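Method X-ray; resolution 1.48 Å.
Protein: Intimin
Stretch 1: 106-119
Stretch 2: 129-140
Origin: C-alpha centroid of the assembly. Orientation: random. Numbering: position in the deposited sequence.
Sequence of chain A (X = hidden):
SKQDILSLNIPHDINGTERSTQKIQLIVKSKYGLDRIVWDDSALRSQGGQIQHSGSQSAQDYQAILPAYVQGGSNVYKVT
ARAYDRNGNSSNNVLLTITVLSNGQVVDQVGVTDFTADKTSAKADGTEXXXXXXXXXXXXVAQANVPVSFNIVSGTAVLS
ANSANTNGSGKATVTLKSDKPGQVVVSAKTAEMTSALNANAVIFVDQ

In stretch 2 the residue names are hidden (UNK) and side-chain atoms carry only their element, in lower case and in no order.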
# COMPACT_ATOMS: atom_id res chain seq x y z
N VAL A 106 5.64 3.69 -3.26
CA VAL A 106 5.40 4.68 -4.30
C VAL A 106 4.01 4.49 -4.89
O VAL A 106 3.68 3.39 -5.36
CB VAL A 106 6.48 4.62 -5.40
CG1 VAL A 106 6.20 5.62 -6.50
CG2 VAL A 106 7.87 4.85 -4.79
N VAL A 107 3.21 5.56 -4.89
CA VAL A 107 1.88 5.49 -5.46
C VAL A 107 1.94 5.15 -6.94
O VAL A 107 2.75 5.70 -7.70
CB VAL A 107 1.13 6.82 -5.22
CG1 VAL A 107 -0.17 6.84 -6.00
CG2 VAL A 107 0.89 7.02 -3.73
N ASP A 108 1.05 4.26 -7.37
CA ASP A 108 0.85 3.83 -8.74
C ASP A 108 1.98 2.95 -9.26
O ASP A 108 1.95 2.55 -10.43
CB ASP A 108 0.66 5.00 -9.74
CG ASP A 108 -0.60 5.80 -9.47
OD1 ASP A 108 -0.58 7.03 -9.73
OD2 ASP A 108 -1.60 5.22 -9.00
N GLN A 109 2.95 2.60 -8.43
CA GLN A 109 4.08 1.79 -8.86
C GLN A 109 3.77 0.32 -8.64
O GLN A 109 3.13 -0.05 -7.65
CB GLN A 109 5.31 2.17 -8.06
CG GLN A 109 6.56 1.37 -8.41
CD GLN A 109 7.70 1.67 -7.46
OE1 GLN A 109 8.56 2.49 -7.74
NE2 GLN A 109 7.67 1.03 -6.31
N VAL A 110 4.20 -0.53 -9.58
CA VAL A 110 4.21 -1.98 -9.37
C VAL A 110 5.50 -2.28 -8.63
O VAL A 110 6.58 -2.28 -9.22
CB VAL A 110 4.11 -2.74 -10.69
CG1 VAL A 110 4.22 -4.24 -10.44
CG2 VAL A 110 2.80 -2.40 -11.40
N GLY A 111 5.41 -2.53 -7.32
CA GLY A 111 6.59 -2.61 -6.49
C GLY A 111 6.47 -3.68 -5.42
O GLY A 111 5.38 -4.09 -5.03
N VAL A 112 7.63 -4.11 -4.93
CA VAL A 112 7.70 -5.05 -3.81
C VAL A 112 7.30 -4.30 -2.54
O VAL A 112 7.93 -3.30 -2.17
CB VAL A 112 9.10 -5.63 -3.67
CG1 VAL A 112 9.16 -6.59 -2.47
CG2 VAL A 112 9.53 -6.35 -4.94
N THR A 113 6.26 -4.79 -1.87
CA THR A 113 5.83 -4.16 -0.63
C THR A 113 6.32 -4.87 0.62
O THR A 113 6.37 -4.26 1.69
CB THR A 113 4.30 -4.07 -0.56
OG1 THR A 113 3.74 -5.39 -0.69
CG2 THR A 113 3.76 -3.20 -1.67
N ASP A 114 6.65 -6.15 0.51
CA ASP A 114 7.07 -6.95 1.66
C ASP A 114 8.07 -7.97 1.15
O ASP A 114 7.92 -8.50 0.04
CB ASP A 114 5.88 -7.69 2.28
CG ASP A 114 4.79 -6.75 2.75
OD1 ASP A 114 4.89 -6.24 3.88
OD2 ASP A 114 3.83 -6.53 1.98
N PHE A 115 9.10 -8.26 1.95
CA PHE A 115 10.08 -9.28 1.60
C PHE A 115 10.54 -9.89 2.92
O PHE A 115 11.30 -9.26 3.67
CB PHE A 115 11.24 -8.68 0.81
CG PHE A 115 12.16 -9.71 0.21
CD1 PHE A 115 11.65 -10.83 -0.43
CD2 PHE A 115 13.54 -9.54 0.25
CE1 PHE A 115 12.49 -11.76 -1.00
CE2 PHE A 115 14.38 -10.47 -0.32
CZ PHE A 115 13.85 -11.59 -0.95
N THR A 116 10.07 -11.10 3.20
CA THR A 116 10.24 -11.72 4.50
C THR A 116 10.76 -13.14 4.34
O THR A 116 10.55 -13.79 3.31
CB THR A 116 8.91 -11.77 5.27
OG1 THR A 116 7.93 -12.50 4.51
CG2 THR A 116 8.38 -10.36 5.52
N ALA A 117 11.43 -13.61 5.38
CA ALA A 117 11.96 -14.96 5.44
C ALA A 117 11.17 -15.82 6.42
O ALA A 117 10.59 -15.31 7.39
CB ALA A 117 13.43 -14.93 5.86
N ASP A 118 11.15 -17.12 6.16
CA ASP A 118 10.43 -18.03 7.04
C ASP A 118 11.19 -18.34 8.32
O ASP A 118 10.59 -18.90 9.25
CB ASP A 118 10.08 -19.34 6.31
CG ASP A 118 11.29 -20.20 6.01
OD1 ASP A 118 12.40 -19.66 5.91
OD2 ASP A 118 11.11 -21.44 5.88
N LYS A 119 12.46 -17.98 8.41
CA LYS A 119 13.27 -18.24 9.59
C LYS A 119 14.19 -17.06 9.83
O LYS A 119 14.59 -16.38 8.89
CB LYS A 119 14.15 -19.48 9.42
CG LYS A 119 13.43 -20.72 8.98
CD LYS A 119 14.41 -21.77 8.51
CE LYS A 119 13.68 -23.00 8.00
NZ LYS A 119 14.63 -24.03 7.52
N UNK A 129 17.82 -24.40 4.36
CA UNK A 129 17.34 -23.32 3.52
C UNK A 129 16.50 -22.35 4.33
O UNK A 129 15.67 -22.75 5.15
c UNK A 129 16.49 -23.88 2.38
N UNK A 130 16.73 -21.06 4.08
CA UNK A 130 15.82 -19.99 4.49
C UNK A 130 15.06 -19.56 3.25
O UNK A 130 15.66 -19.20 2.23
c UNK A 130 17.34 -19.26 6.37
c UNK A 130 16.60 -18.81 5.10
c UNK A 130 15.65 -17.65 5.40
c UNK A 130 18.18 -18.17 7.01
N UNK A 131 13.73 -19.60 3.32
CA UNK A 131 12.89 -19.30 2.17
C UNK A 131 12.31 -17.91 2.31
O UNK A 131 11.69 -17.58 3.33
o UNK A 131 12.35 -21.63 1.87
c UNK A 131 10.92 -20.01 0.80
c UNK A 131 11.77 -20.32 2.01
N UNK A 132 12.49 -17.10 1.28
CA UNK A 132 12.02 -15.72 1.25
C UNK A 132 10.82 -15.59 0.34
O UNK A 132 10.73 -16.25 -0.70
c UNK A 132 15.26 -15.54 1.86
c UNK A 132 13.12 -14.79 0.73
c UNK A 132 16.32 -15.32 2.73
o UNK A 132 17.47 -13.93 4.27
c UNK A 132 14.39 -13.38 2.38
c UNK A 132 14.27 -14.57 1.68
c UNK A 132 15.45 -13.16 3.25
c UNK A 132 16.41 -14.13 3.41
N UNK A 133 9.89 -14.72 0.71
CA UNK A 133 8.69 -14.45 -0.06
C UNK A 133 8.61 -12.95 -0.28
O UNK A 133 8.62 -12.18 0.69
c UNK A 133 6.18 -14.64 -0.16
o UNK A 133 7.52 -16.34 0.92
c UNK A 133 7.43 -14.93 0.67
N UNK A 134 8.55 -12.54 -1.53
CA UNK A 134 8.31 -11.16 -1.91
C UNK A 134 6.87 -11.02 -2.37
O UNK A 134 6.36 -11.86 -3.12
c UNK A 134 9.22 -10.75 -3.06
N UNK A 135 6.21 -9.97 -1.90
CA UNK A 135 4.87 -9.61 -2.33
C UNK A 135 4.94 -8.34 -3.16
O UNK A 135 5.57 -7.36 -2.74
o UNK A 135 3.95 -10.57 -0.30
c UNK A 135 3.95 -9.40 -1.12
c UNK A 135 2.52 -9.15 -1.60
N UNK A 136 4.32 -8.36 -4.33
CA UNK A 136 4.31 -7.23 -5.25
C UNK A 136 2.89 -6.69 -5.32
O UNK A 136 1.95 -7.43 -5.62
c UNK A 136 6.21 -8.17 -6.60
c UNK A 136 4.68 -6.45 -7.62
c UNK A 136 4.79 -7.64 -6.66
N UNK A 137 2.74 -5.39 -5.08
CA UNK A 137 1.43 -4.75 -5.14
C UNK A 137 1.56 -3.43 -5.89
O UNK A 137 2.65 -2.86 -6.04
c UNK A 137 0.79 -5.64 -2.82
c UNK A 137 0.20 -5.25 -1.48
c UNK A 137 0.87 -4.44 -3.74
c UNK A 137 0.27 -6.37 -0.48
n UNK A 137 -0.25 -5.93 0.85
N UNK A 138 0.42 -2.94 -6.38
CA UNK A 138 0.27 -1.58 -6.87
C UNK A 138 -0.91 -1.00 -6.11
O UNK A 138 -2.02 -1.52 -6.22
n UNK A 138 -1.48 0.94 -12.43
c UNK A 138 -1.13 1.07 -10.99
c UNK A 138 -0.02 -1.56 -8.37
c UNK A 138 -0.33 -0.17 -8.94
c UNK A 138 -0.68 -0.27 -10.41
N UNK A 139 -0.65 0.04 -5.31
CA UNK A 139 -1.68 0.67 -4.47
C UNK A 139 -2.44 -0.37 -3.66
O UNK A 139 -3.67 -0.38 -3.58
c UNK A 139 -1.89 2.66 -6.03
n UNK A 139 -2.38 3.05 -7.20
o UNK A 139 -0.89 3.17 -5.55
c UNK A 139 -2.61 1.52 -5.32
N UNK A 140 -1.68 -1.28 -3.06
CA UNK A 140 -2.23 -2.27 -2.16
C UNK A 140 -2.84 -3.49 -2.81
O UNK A 140 -3.31 -4.37 -2.09
O HOH W 1 2.07 1.07 -5.55
O HOH W 2 13.01 -22.81 4.29

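Position 129 has one side-chain carbon and nothing beyond it. That carbon stays clear of stretch 1, but the backbone O accepts a hydrogen bond from Lys-119 NZ at 2.9 Å. A lone CB makes this Ala-129.

Position 130 has four carbons, forked at the first, with one arm two carbons long. One carbon lies 3.5 Å from Ala-117 CB. This branching identifies Ile-130, and the touching atom is CG2.

Position 131 has one carbon carrying an oxygen and a carbon. Its backbone N donates to Asp-118 OD1 at 2.9 Å, and its backbone O accepts from Asp-118 N, also at 2.9 Å. The side chain fits threonine: Thr-131. Water 2 donates to Asp-118 OD2 and Ala-129 O and accepts from Thr-131 OG1, each at 2.8 Å.

Position 132 has one carbon and then a six-carbon ring bearing an oxygen. Ala-117 CB sits over one face of the ring, 3.9 Å from its centroid, in a CH-pi contact. The residue is Tyr-132. Its CB is 3.5 Å from Phe-115 CE1, and the two aromatic rings meet obliquely, with planes at 34°.

Position 133 again has one carbon carrying an oxygen and a carbon. Its backbone pairs with Thr-116 in both directions: N to Thr-116 O at 2.8 Å, and Thr-116 N to its O at 3.1 Å. This is Thr-133.

Position 134 has a single carbon, 3.6 Å from Phe-115 CD1 and 4.2 Å from Val-112 CG1. It is Ala-134.

Position 135 has the same oxygen-and-carbon fork. Its backbone O accepts from Thr-113 N at 2.8 Å, while its N donates to Asp-114 O at 3.0 Å. It is Thr-135. Its two bonds go to successive residues, which marks a beta bulge in stretch 1.

Position 136 has three carbons, forked at the first. The two arms reach Val-110 and Val-112. It is Val-136: CG1 is 3.6 Å from Val-110 CG1, and CG2 is 4.1 Å from Val-112 CG2.

Position 137 has four carbons in a row ending in nitrogen. The last carbon is 3.6 Å from Thr-113 OG1. This is Lys-137. Its NZ is 4.3 Å from Asp-114 OD2, too far for a salt bridge.

Position 138 has the same unbranched chain ending in nitrogen. It runs past Val-110 and Asp-108. It is Lys-138, with CE 3.5 Å from Asp-108 O.

Position 139 has two carbons, the second carrying an oxygen and a nitrogen. The oxygen accepts from Asp-108 N at 2.9 Å; the nitrogen donates to Asp-108 OD2 at 2.9 Å. This is Asn-139.

Position 140 has no side-chain atoms and does not touch stretch 1. It is Gly-140.

The strands pair antiparallel through backbone hydrogen bonds. Val-112, Phe-115 and Ala-117 pack with Tyr-132, Ala-134 and Val-136 on one face. Asn-139 and Asp-108 secure one end; Asp-118 and Lys-119 hold the other.

Stretch 2 129-140: AITYTATVKKNG
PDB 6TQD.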